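Local coordinates for pesticidal crystal protein Cry2Aa (Bacillus thuringiensis serovar kurstaki, PDB 1I5P) that kills mosquito and moth larvae by binding to the epithelial cells of their midgut and promoting colloid-osmotic lysis, at residues N274-G279 with L299-S304; P282-S287 with R461-S466; V19-F24 with D420-N425; N225-A230 with N251-V256. One frame throughout, in Å; residues are numbered along the deposited sequence.

Interactions 1, 2 and 3 all reach one three-stranded antiparallel sheet, in the order 275-278, 462-469, 422-430, within the middle domain, the beta-prism of the toxin. Interaction 4 lies in the N-terminal helical bundle, where helix 202-232 packs on helix 238-259. Between centres, interactions 1 and 2 are about 13 Å apart, 1 and 3 about 17 Å, and 3 and 4 about 27 Å, the last two on opposite sides of the chain's centre. Along the chain, interaction 3 opens first and encloses 4 and then 1, whereas 2 crosses both 1 and 3. The N-terminal region is thereby brought back onto the middle domain's sheet.

Interaction 1. Residues N274-G279 with L299-S304; sequences NLYASG and LFQVNS
Y276, on strand 275-278, reaches across to F300 and Q301, where helix 293-300 gives way to a turn. Its first torsion (chi1 -48°) sets the ring beside the backbone N, and the CB bond points at the opposing segment. Along one side of the ring, CD2 lies 4.0 Å from F300 CD1, and CE2 comes to 3.7 Å from F300 CB. The two rings meet obliquely, with planes 45° apart and centroids separated by 5.8 Å. At the tip, Y276 OH sits 3.2 Å from Q301 NE2, but the angle is too poor for a hydrogen bond; Q301 CG lies at the ring edge, near its plane. The amide of Q301 instead uses NE2 to bind D521.

The hydroxyl does receive a weak but nearly straight hydrogen bond from N274 ND2, 3.3 Å away from Y276 OH with an N-H...O angle of 173°. N274 ND2 also donates to a water at 2.9 Å, while N274 OD1 is taken by N469. That water donates a hydrogen bond to Q301 OE1 at 2.7 Å and lies equally close, 2.7 Å, to S304 OG, hydrogen-bonded to it as well. One molecule thus ties N274 to both ends of the type II turn Q301-S304. R245 of helix 238-259 binds N274 O, while Y276 also touches L242 of that helix. With D521 coming from the C-terminal region, the evidence places this largely buried contact where the helical bundle and the C-terminal region meet the beta-prism of the middle domain.

Interaction 2. Residues P282-S287 with R461-S466; sequences PQQTQS and RAYLVS
On a partly buried flank of the middle-domain beta-prism, the loop 282-287 holds the ring of Y463 with two consecutive glutamines, Q283 at the hydroxyl end and Q284 over a face. Y463 OH donates to Q283 OE1 at 2.6 Å, a short bond. The donor lies in the carbonyl plane on a lone pair, with a C=O...O angle of 135°. Q283 OE1 is also in the plane of the tyrosine ring at its edge, whereas the amide as a whole stands nearly upright to that ring. Q283 CB also packs against the hydroxyl, 3.4 Å from Y463 OH.

Y463 belongs to strand 462-469, the middle strand of a three-stranded antiparallel sheet, and its backbone pairs with V429 of strand 422-430. Q284 approaches from above: its CG makes a CH-pi contact 4.0 Å from the ring centroid, 22° off the normal and shifted toward the rim. A bend at chi2 (87°) carries the amide out past the CD2 edge, and Q284 NE2 lies 3.7 Å from Y463 CD2. The other end of that amide, Q284 OE1, is bonded to S380. Q284 is also the centre of an inverse gamma turn, and its carbonyl O accepts from R237. Q283 OE1 also lies near the plane of the R461 guanidinium, at its edge, 4.2 Å from R461 NE; the positive charge may polarise the acceptor carbonyl.

Interaction 3. Residues V19-F24 with D420-N425; sequences VAHDPF and DYFIRN
The aromatic contact joins H21 to F422. The imidazole swings away from the backbone N (chi1 173°) and presents CE1, which lies 3.7 Å from F422 CE2 and 3.9 Å from F422 CZ. The phenyl CE2 lies at the imidazole's edge, in its plane; the side chains come from opposite directions, their ring planes 72° apart and centroids 5.7 Å apart, an oblique pair.

Charged and polar groups frame these rings. R424 NH2 sits 3.5 Å above the plane of the F422 ring, toward its rim. The same NH2 is 4.5 Å from H21 NE2, too far for contact, and H21 NE2 is hydrogen-bonded to N472, while R424 NE binds the carbonyl of K471. R424 and N425 both face V467 in a classic beta bulge of strand 422-430, an outer strand of a beta-prism sheet; the N-terminal region of the protoxin is thus laid against the middle domain.

Within the N-terminal segment, D22 OD1 accepts from F24 N at 2.9 Å with an N-H...O angle of 157°, closing an Asx turn. The donor comes from above the carboxylate plane. D22 OD2 is bonded to H28.

Interaction 4. Residues N225-A230 with N251-V256; sequences NTYQTA and NVFEYV
Y227 and F253 form a T-shaped aromatic pair between two helices of the N-terminal helical bundle, 202-232 and 238-259. The planes are 68° apart and the centroids 5.0 Å, with the edge of F253 directed at a face of Y227. F253 CE1 carries the approach over the tyrosine ring. It lies 3.5 Å from Y227 CG and 3.7 Å from Y227 CD1, so the edge arrives at the root of the ring and away from the hydroxyl end. Next to it, F253 CZ presses against the methylene: Y227 CB is 3.3 Å from F253 CZ and close to the phenyl plane, a tight fit for two carbons.

Y227 turns its ring away from its own backbone N (chi1 175°), while F253 keeps its ring beside the N (chi1 -60°), and both CB bonds point across the interface. V252, the preceding residue, covers one face of the phenyl, its CG1 standing 4.0 Å above the ring plane and over the ring centre. The helix has a wider pi-type turn at 251-253, just where these two residues lie. F516 meets both rings of the pair, F249 meets F253, and the ring of F244 meets that of Y227 in a nearly parallel orientation, which makes the contact part of a buried aromatic cluster.

Within helix 202-232, the carbonyl of N225 is gripped twice by T229. The N and the OG1 of T229 each lie 3.0 Å from N225 O, reaching it from opposite faces of the carbonyl plane.

Interaction 1. Residues N274-G279 with L299-S304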
# COMPACT_ATOMS: atom_id res chain seq x y z
N ASN A 274 -2.88 -0.04 -0.67
CA ASN A 274 -3.46 -1.37 -0.55
C ASN A 274 -2.93 -2.26 -1.65
O ASN A 274 -2.32 -1.80 -2.60
CB ASN A 274 -4.98 -1.32 -0.72
CG ASN A 274 -5.69 -0.57 0.39
OD1 ASN A 274 -5.37 -0.72 1.56
ND2 ASN A 274 -6.68 0.24 0.01
N LEU A 275 -3.18 -3.56 -1.49
CA LEU A 275 -2.83 -4.56 -2.49
C LEU A 275 -4.16 -5.28 -2.61
O LEU A 275 -4.69 -5.77 -1.62
CB LEU A 275 -1.75 -5.53 -1.98
CG LEU A 275 -0.34 -4.99 -1.74
CD1 LEU A 275 0.57 -6.13 -1.32
CD2 LEU A 275 0.19 -4.32 -3.00
N TYR A 276 -4.73 -5.33 -3.82
CA TYR A 276 -6.01 -5.99 -4.01
C TYR A 276 -5.85 -7.33 -4.68
O TYR A 276 -5.07 -7.48 -5.63
CB TYR A 276 -6.95 -5.15 -4.87
CG TYR A 276 -7.04 -3.71 -4.45
CD1 TYR A 276 -6.19 -2.75 -5.00
CD2 TYR A 276 -7.96 -3.30 -3.50
CE1 TYR A 276 -6.27 -1.41 -4.61
CE2 TYR A 276 -8.05 -1.97 -3.09
CZ TYR A 276 -7.20 -1.04 -3.65
OH TYR A 276 -7.31 0.28 -3.24
N ALA A 277 -6.59 -8.31 -4.19
CA ALA A 277 -6.53 -9.65 -4.74
C ALA A 277 -7.92 -10.14 -5.10
O ALA A 277 -8.89 -9.89 -4.37
CB ALA A 277 -5.90 -10.60 -3.73
N SER A 278 -8.03 -10.80 -6.24
CA SER A 278 -9.29 -11.37 -6.69
C SER A 278 -8.94 -12.79 -7.13
O SER A 278 -7.77 -13.11 -7.32
CB SER A 278 -9.91 -10.56 -7.84
OG SER A 278 -9.23 -10.75 -9.07
N GLY A 279 -9.96 -13.63 -7.31
CA GLY A 279 -9.69 -15.00 -7.69
C GLY A 279 -9.39 -15.31 -9.14
O GLY A 279 -9.79 -14.58 -10.06
N LEU A 299 -14.84 1.25 -5.24
CA LEU A 299 -15.72 0.24 -4.67
C LEU A 299 -15.00 -0.61 -3.63
O LEU A 299 -15.54 -0.91 -2.57
CB LEU A 299 -16.24 -0.68 -5.77
CG LEU A 299 -17.00 -1.94 -5.33
CD1 LEU A 299 -18.34 -1.55 -4.72
CD2 LEU A 299 -17.21 -2.86 -6.53
N PHE A 300 -13.77 -0.99 -3.96
CA PHE A 300 -12.95 -1.83 -3.09
C PHE A 300 -12.55 -1.14 -1.78
O PHE A 300 -12.19 -1.81 -0.82
CB PHE A 300 -11.69 -2.29 -3.83
CG PHE A 300 -11.99 -3.14 -5.05
CD1 PHE A 300 -11.01 -3.34 -6.02
CD2 PHE A 300 -13.24 -3.73 -5.24
CE1 PHE A 300 -11.26 -4.12 -7.15
CE2 PHE A 300 -13.50 -4.51 -6.36
CZ PHE A 300 -12.51 -4.70 -7.32
N GLN A 301 -12.64 0.19 -1.74
CA GLN A 301 -12.27 0.91 -0.52
C GLN A 301 -13.47 1.46 0.25
O GLN A 301 -13.32 2.32 1.12
CB GLN A 301 -11.30 2.05 -0.85
CG GLN A 301 -9.94 1.54 -1.30
CD GLN A 301 -8.99 2.66 -1.59
OE1 GLN A 301 -8.35 3.20 -0.68
NE2 GLN A 301 -8.88 3.03 -2.86
N VAL A 302 -14.66 0.96 -0.06
CA VAL A 302 -15.86 1.40 0.64
C VAL A 302 -15.75 0.96 2.09
O VAL A 302 -15.48 -0.21 2.38
CB VAL A 302 -17.14 0.80 0.01
CG1 VAL A 302 -18.31 0.87 1.00
CG2 VAL A 302 -17.49 1.55 -1.26
N ASN A 303 -15.96 1.91 3.00
CA ASN A 303 -15.89 1.64 4.44
C ASN A 303 -14.48 1.26 4.88
O ASN A 303 -14.32 0.49 5.82
CB ASN A 303 -16.87 0.53 4.83
CG ASN A 303 -18.33 0.96 4.75
OD1 ASN A 303 -18.63 2.15 4.74
ND2 ASN A 303 -19.24 -0.01 4.73
N SER A 304 -13.46 1.78 4.20
CA SER A 304 -12.08 1.48 4.55
C SER A 304 -11.69 2.03 5.91
O SER A 304 -10.73 1.58 6.52
CB SER A 304 -11.11 2.05 3.50
OG SER A 304 -10.90 1.14 2.44
O HOH W 1 -8.43 1.81 1.63

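Interaction 2. Residues P282-S287 with R461-S466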
# COMPACT_ATOMS: atom_id res chain seq x y z
N PRO A 282 -11.96 -20.05 -14.23
CA PRO A 282 -12.76 -19.78 -15.43
C PRO A 282 -14.05 -18.97 -15.26
O PRO A 282 -14.63 -18.54 -16.25
CB PRO A 282 -13.03 -21.18 -15.95
CG PRO A 282 -13.27 -21.93 -14.68
CD PRO A 282 -12.10 -21.47 -13.83
N GLN A 283 -14.51 -18.77 -14.02
CA GLN A 283 -15.76 -18.03 -13.79
C GLN A 283 -15.66 -16.51 -13.92
O GLN A 283 -16.52 -15.87 -14.53
CB GLN A 283 -16.34 -18.37 -12.42
CG GLN A 283 -16.95 -19.76 -12.34
CD GLN A 283 -17.70 -20.00 -11.05
OE1 GLN A 283 -18.45 -19.14 -10.59
NE2 GLN A 283 -17.51 -21.18 -10.47
N GLN A 284 -14.61 -15.92 -13.34
CA GLN A 284 -14.43 -14.48 -13.40
C GLN A 284 -13.91 -14.11 -14.79
O GLN A 284 -12.71 -14.03 -15.01
CB GLN A 284 -13.44 -14.05 -12.31
CG GLN A 284 -13.84 -14.55 -10.93
CD GLN A 284 -13.32 -15.95 -10.62
OE1 GLN A 284 -13.04 -16.74 -11.51
NE2 GLN A 284 -13.20 -16.25 -9.33
N THR A 285 -14.84 -13.88 -15.71
CA THR A 285 -14.51 -13.61 -17.11
C THR A 285 -14.48 -12.17 -17.62
O THR A 285 -13.83 -11.89 -18.62
CB THR A 285 -15.47 -14.38 -18.03
OG1 THR A 285 -16.82 -14.14 -17.60
CG2 THR A 285 -15.18 -15.87 -17.97
N GLN A 286 -15.19 -11.27 -16.96
CA GLN A 286 -15.22 -9.90 -17.44
C GLN A 286 -13.84 -9.28 -17.61
O GLN A 286 -12.96 -9.45 -16.77
CB GLN A 286 -16.10 -9.04 -16.53
CG GLN A 286 -16.28 -7.62 -17.02
CD GLN A 286 -17.41 -6.91 -16.31
OE1 GLN A 286 -17.84 -7.32 -15.23
NE2 GLN A 286 -17.90 -5.83 -16.90
N SER A 287 -13.66 -8.56 -18.70
CA SER A 287 -12.39 -7.91 -18.99
C SER A 287 -12.54 -6.43 -18.67
O SER A 287 -13.61 -5.85 -18.87
CB SER A 287 -12.03 -8.11 -20.47
OG SER A 287 -10.68 -7.73 -20.73
N ARG A 461 -23.97 -13.96 -9.19
CA ARG A 461 -22.77 -14.43 -8.52
C ARG A 461 -22.03 -13.29 -7.83
O ARG A 461 -22.12 -12.14 -8.24
CB ARG A 461 -21.84 -15.10 -9.53
CG ARG A 461 -22.36 -16.40 -10.12
CD ARG A 461 -22.24 -17.54 -9.13
NE ARG A 461 -22.56 -18.83 -9.72
CZ ARG A 461 -23.79 -19.27 -9.97
NH1 ARG A 461 -24.84 -18.52 -9.68
NH2 ARG A 461 -23.97 -20.47 -10.51
N ALA A 462 -21.30 -13.63 -6.78
CA ALA A 462 -20.51 -12.66 -6.04
C ALA A 462 -19.08 -13.19 -5.97
O ALA A 462 -18.85 -14.29 -5.47
CB ALA A 462 -21.07 -12.48 -4.63
N TYR A 463 -18.13 -12.42 -6.49
CA TYR A 463 -16.73 -12.79 -6.46
C TYR A 463 -16.01 -11.76 -5.60
O TYR A 463 -15.88 -10.60 -5.99
CB TYR A 463 -16.17 -12.83 -7.88
CG TYR A 463 -16.88 -13.83 -8.76
CD1 TYR A 463 -17.79 -13.42 -9.74
CD2 TYR A 463 -16.68 -15.20 -8.58
CE1 TYR A 463 -18.47 -14.36 -10.53
CE2 TYR A 463 -17.35 -16.14 -9.35
CZ TYR A 463 -18.25 -15.72 -10.32
OH TYR A 463 -18.90 -16.67 -11.08
N LEU A 464 -15.56 -12.19 -4.43
CA LEU A 464 -14.92 -11.31 -3.47
C LEU A 464 -13.49 -10.89 -3.76
O LEU A 464 -12.73 -11.60 -4.44
CB LEU A 464 -14.99 -11.93 -2.07
CG LEU A 464 -16.40 -12.41 -1.70
CD1 LEU A 464 -16.40 -12.90 -0.26
CD2 LEU A 464 -17.40 -11.29 -1.89
N VAL A 465 -13.14 -9.73 -3.22
CA VAL A 465 -11.82 -9.14 -3.37
C VAL A 465 -11.29 -8.83 -1.97
O VAL A 465 -11.97 -8.19 -1.17
CB VAL A 465 -11.92 -7.81 -4.16
CG1 VAL A 465 -10.59 -7.06 -4.13
CG2 VAL A 465 -12.36 -8.09 -5.60
N SER A 466 -10.08 -9.31 -1.67
CA SER A 466 -9.50 -9.03 -0.36
C SER A 466 -8.57 -7.81 -0.50
O SER A 466 -7.82 -7.70 -1.47
CB SER A 466 -8.74 -10.25 0.19
OG SER A 466 -7.78 -10.74 -0.73

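Interaction 3. Residues V19-F24 with D420-N425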
# COMPACT_ATOMS: atom_id res chain seq x y z
N VAL A 19 -5.50 -14.06 22.53
CA VAL A 19 -6.13 -12.92 23.19
C VAL A 19 -5.40 -11.59 22.95
O VAL A 19 -6.03 -10.53 22.89
CB VAL A 19 -6.25 -13.16 24.71
CG1 VAL A 19 -4.87 -13.14 25.36
CG2 VAL A 19 -7.17 -12.12 25.33
N ALA A 20 -4.08 -11.65 22.80
CA ALA A 20 -3.28 -10.45 22.58
C ALA A 20 -2.76 -10.30 21.14
O ALA A 20 -2.27 -11.25 20.53
CB ALA A 20 -2.10 -10.42 23.55
N HIS A 21 -2.87 -9.08 20.61
CA HIS A 21 -2.42 -8.74 19.26
C HIS A 21 -1.52 -7.51 19.38
O HIS A 21 -1.87 -6.55 20.05
CB HIS A 21 -3.62 -8.41 18.37
CG HIS A 21 -3.24 -7.88 17.02
ND1 HIS A 21 -2.89 -8.71 15.97
CD2 HIS A 21 -3.15 -6.62 16.55
CE1 HIS A 21 -2.59 -7.97 14.91
NE2 HIS A 21 -2.75 -6.70 15.24
N ASP A 22 -0.36 -7.54 18.73
CA ASP A 22 0.56 -6.42 18.79
C ASP A 22 0.31 -5.43 17.63
O ASP A 22 0.60 -5.74 16.46
CB ASP A 22 2.00 -6.93 18.75
CG ASP A 22 3.02 -5.82 18.85
OD1 ASP A 22 2.62 -4.66 19.06
OD2 ASP A 22 4.23 -6.12 18.73
N PRO A 23 -0.23 -4.25 17.94
CA PRO A 23 -0.52 -3.22 16.93
C PRO A 23 0.75 -2.63 16.30
O PRO A 23 0.67 -1.82 15.38
CB PRO A 23 -1.31 -2.18 17.72
CG PRO A 23 -0.69 -2.28 19.09
CD PRO A 23 -0.67 -3.79 19.28
N PHE A 24 1.91 -3.02 16.82
CA PHE A 24 3.19 -2.55 16.30
C PHE A 24 4.09 -3.75 16.00
O PHE A 24 5.31 -3.67 16.14
CB PHE A 24 3.90 -1.65 17.33
CG PHE A 24 3.21 -0.34 17.58
CD1 PHE A 24 2.58 -0.10 18.79
CD2 PHE A 24 3.18 0.64 16.60
CE1 PHE A 24 1.93 1.11 19.03
CE2 PHE A 24 2.54 1.86 16.82
CZ PHE A 24 1.91 2.09 18.04
N ASP A 420 3.29 -9.13 6.87
CA ASP A 420 2.97 -7.86 7.53
C ASP A 420 1.77 -7.12 6.95
O ASP A 420 1.50 -5.97 7.30
CB ASP A 420 4.20 -6.94 7.53
CG ASP A 420 5.35 -7.51 8.35
OD1 ASP A 420 5.15 -7.78 9.56
OD2 ASP A 420 6.45 -7.68 7.79
N TYR A 421 1.05 -7.78 6.05
CA TYR A 421 -0.15 -7.18 5.48
C TYR A 421 -1.36 -7.87 6.07
O TYR A 421 -1.37 -9.09 6.23
CB TYR A 421 -0.20 -7.34 3.95
CG TYR A 421 0.62 -6.34 3.17
CD1 TYR A 421 2.01 -6.44 3.12
CD2 TYR A 421 0.00 -5.31 2.46
CE1 TYR A 421 2.76 -5.56 2.37
CE2 TYR A 421 0.76 -4.42 1.70
CZ TYR A 421 2.13 -4.55 1.65
OH TYR A 421 2.89 -3.67 0.91
N PHE A 422 -2.36 -7.08 6.42
CA PHE A 422 -3.59 -7.63 6.97
C PHE A 422 -4.71 -7.34 5.99
O PHE A 422 -4.65 -6.37 5.23
CB PHE A 422 -3.94 -6.97 8.32
CG PHE A 422 -2.90 -7.15 9.38
CD1 PHE A 422 -1.84 -6.26 9.50
CD2 PHE A 422 -2.98 -8.22 10.27
CE1 PHE A 422 -0.88 -6.43 10.49
CE2 PHE A 422 -2.01 -8.40 11.26
CZ PHE A 422 -0.96 -7.50 11.37
N ILE A 423 -5.72 -8.20 5.99
CA ILE A 423 -6.86 -7.95 5.13
C ILE A 423 -7.71 -6.97 5.93
O ILE A 423 -8.47 -7.37 6.81
CB ILE A 423 -7.65 -9.25 4.86
CG1 ILE A 423 -6.81 -10.19 3.98
CG2 ILE A 423 -8.97 -8.91 4.16
CD1 ILE A 423 -7.45 -11.54 3.76
N ARG A 424 -7.55 -5.68 5.65
CA ARG A 424 -8.29 -4.65 6.35
C ARG A 424 -9.65 -4.34 5.74
O ARG A 424 -10.42 -3.56 6.29
CB ARG A 424 -7.45 -3.37 6.44
CG ARG A 424 -6.23 -3.51 7.35
CD ARG A 424 -6.63 -3.91 8.77
NE ARG A 424 -5.45 -4.09 9.61
CZ ARG A 424 -5.48 -4.59 10.84
NH1 ARG A 424 -6.63 -4.98 11.38
NH2 ARG A 424 -4.35 -4.73 11.52
N ASN A 425 -9.93 -4.93 4.59
CA ASN A 425 -11.23 -4.72 3.96
C ASN A 425 -11.52 -5.83 2.96
O ASN A 425 -10.60 -6.48 2.46
CB ASN A 425 -11.31 -3.36 3.26
CG ASN A 425 -12.76 -2.92 3.00
OD1 ASN A 425 -13.69 -3.47 3.58
ND2 ASN A 425 -12.93 -1.93 2.15

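Interaction 4. Residues N225-A230 with N251-V256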
# COMPACT_ATOMS: atom_id res chain seq x y z
N ASN A 225 4.94 7.94 -14.45
CA ASN A 225 4.61 8.04 -15.87
C ASN A 225 4.77 6.71 -16.60
O ASN A 225 3.92 6.35 -17.41
CB ASN A 225 5.48 9.11 -16.54
CG ASN A 225 5.20 10.52 -16.01
OD1 ASN A 225 4.14 10.78 -15.45
ND2 ASN A 225 6.15 11.43 -16.22
N THR A 226 5.85 5.98 -16.32
CA THR A 226 6.07 4.70 -16.99
C THR A 226 4.93 3.73 -16.69
O THR A 226 4.41 3.07 -17.59
CB THR A 226 7.40 4.06 -16.53
OG1 THR A 226 8.49 4.93 -16.87
CG2 THR A 226 7.62 2.71 -17.22
N TYR A 227 4.54 3.65 -15.43
CA TYR A 227 3.46 2.76 -15.03
C TYR A 227 2.11 3.19 -15.60
O TYR A 227 1.36 2.35 -16.10
CB TYR A 227 3.38 2.69 -13.51
CG TYR A 227 2.21 1.88 -13.01
CD1 TYR A 227 2.27 0.48 -12.99
CD2 TYR A 227 1.06 2.50 -12.54
CE1 TYR A 227 1.20 -0.27 -12.50
CE2 TYR A 227 -0.02 1.75 -12.06
CZ TYR A 227 0.07 0.37 -12.04
OH TYR A 227 -0.99 -0.36 -11.55
N GLN A 228 1.81 4.48 -15.52
CA GLN A 228 0.52 4.98 -16.02
C GLN A 228 0.34 4.71 -17.51
O GLN A 228 -0.74 4.35 -17.95
CB GLN A 228 0.36 6.48 -15.75
CG GLN A 228 -0.08 6.80 -14.34
CD GLN A 228 -0.63 8.21 -14.20
OE1 GLN A 228 0.09 9.20 -14.33
NE2 GLN A 228 -1.93 8.32 -13.93
N THR A 229 1.41 4.90 -18.28
CA THR A 229 1.33 4.66 -19.72
C THR A 229 0.97 3.19 -19.98
O THR A 229 0.12 2.89 -20.82
CB THR A 229 2.68 4.97 -20.41
OG1 THR A 229 2.95 6.38 -20.30
CG2 THR A 229 2.64 4.58 -21.88
N ALA A 230 1.61 2.29 -19.25
CA ALA A 230 1.36 0.86 -19.42
C ALA A 230 -0.03 0.47 -18.94
O ALA A 230 -0.72 -0.34 -19.57
CB ALA A 230 2.41 0.06 -18.66
N ASN A 251 7.22 -3.82 -6.28
CA ASN A 251 8.52 -3.66 -6.93
C ASN A 251 8.92 -2.22 -7.18
O ASN A 251 10.11 -1.92 -7.32
CB ASN A 251 8.53 -4.38 -8.28
CG ASN A 251 8.93 -5.82 -8.17
OD1 ASN A 251 10.11 -6.14 -8.09
ND2 ASN A 251 7.94 -6.71 -8.16
N VAL A 252 7.94 -1.33 -7.24
CA VAL A 252 8.23 0.06 -7.56
C VAL A 252 7.63 1.16 -6.68
O VAL A 252 8.35 2.00 -6.16
CB VAL A 252 7.84 0.36 -9.03
CG1 VAL A 252 8.13 1.83 -9.36
CG2 VAL A 252 8.59 -0.57 -9.97
N PHE A 253 6.32 1.16 -6.52
CA PHE A 253 5.70 2.25 -5.78
C PHE A 253 5.82 2.31 -4.27
O PHE A 253 5.58 3.37 -3.68
CB PHE A 253 4.26 2.42 -6.26
CG PHE A 253 4.19 2.74 -7.72
CD1 PHE A 253 3.87 1.76 -8.65
CD2 PHE A 253 4.60 3.99 -8.18
CE1 PHE A 253 3.97 2.01 -10.02
CE2 PHE A 253 4.70 4.26 -9.54
CZ PHE A 253 4.38 3.27 -10.46
N GLU A 254 6.19 1.20 -3.65
CA GLU A 254 6.39 1.21 -2.21
C GLU A 254 7.59 2.14 -2.02
O GLU A 254 7.67 2.89 -1.06
CB GLU A 254 6.73 -0.18 -1.69
CG GLU A 254 5.54 -0.92 -1.14
CD GLU A 254 4.96 -0.23 0.08
OE1 GLU A 254 3.72 -0.06 0.13
OE2 GLU A 254 5.73 0.13 1.00
N TYR A 255 8.51 2.08 -2.98
CA TYR A 255 9.71 2.90 -2.94
C TYR A 255 9.39 4.34 -3.29
O TYR A 255 9.85 5.27 -2.61
CB TYR A 255 10.76 2.35 -3.91
CG TYR A 255 11.09 0.90 -3.63
CD1 TYR A 255 10.90 -0.09 -4.60
CD2 TYR A 255 11.58 0.51 -2.38
CE1 TYR A 255 11.18 -1.43 -4.32
CE2 TYR A 255 11.87 -0.82 -2.10
CZ TYR A 255 11.67 -1.78 -3.06
OH TYR A 255 11.96 -3.09 -2.76
N VAL A 256 8.61 4.55 -4.33
CA VAL A 256 8.26 5.91 -4.71
C VAL A 256 7.61 6.62 -3.52
O VAL A 256 7.88 7.79 -3.27
CB VAL A 256 7.28 5.93 -5.90
CG1 VAL A 256 6.93 7.37 -6.24
CG2 VAL A 256 7.92 5.25 -7.11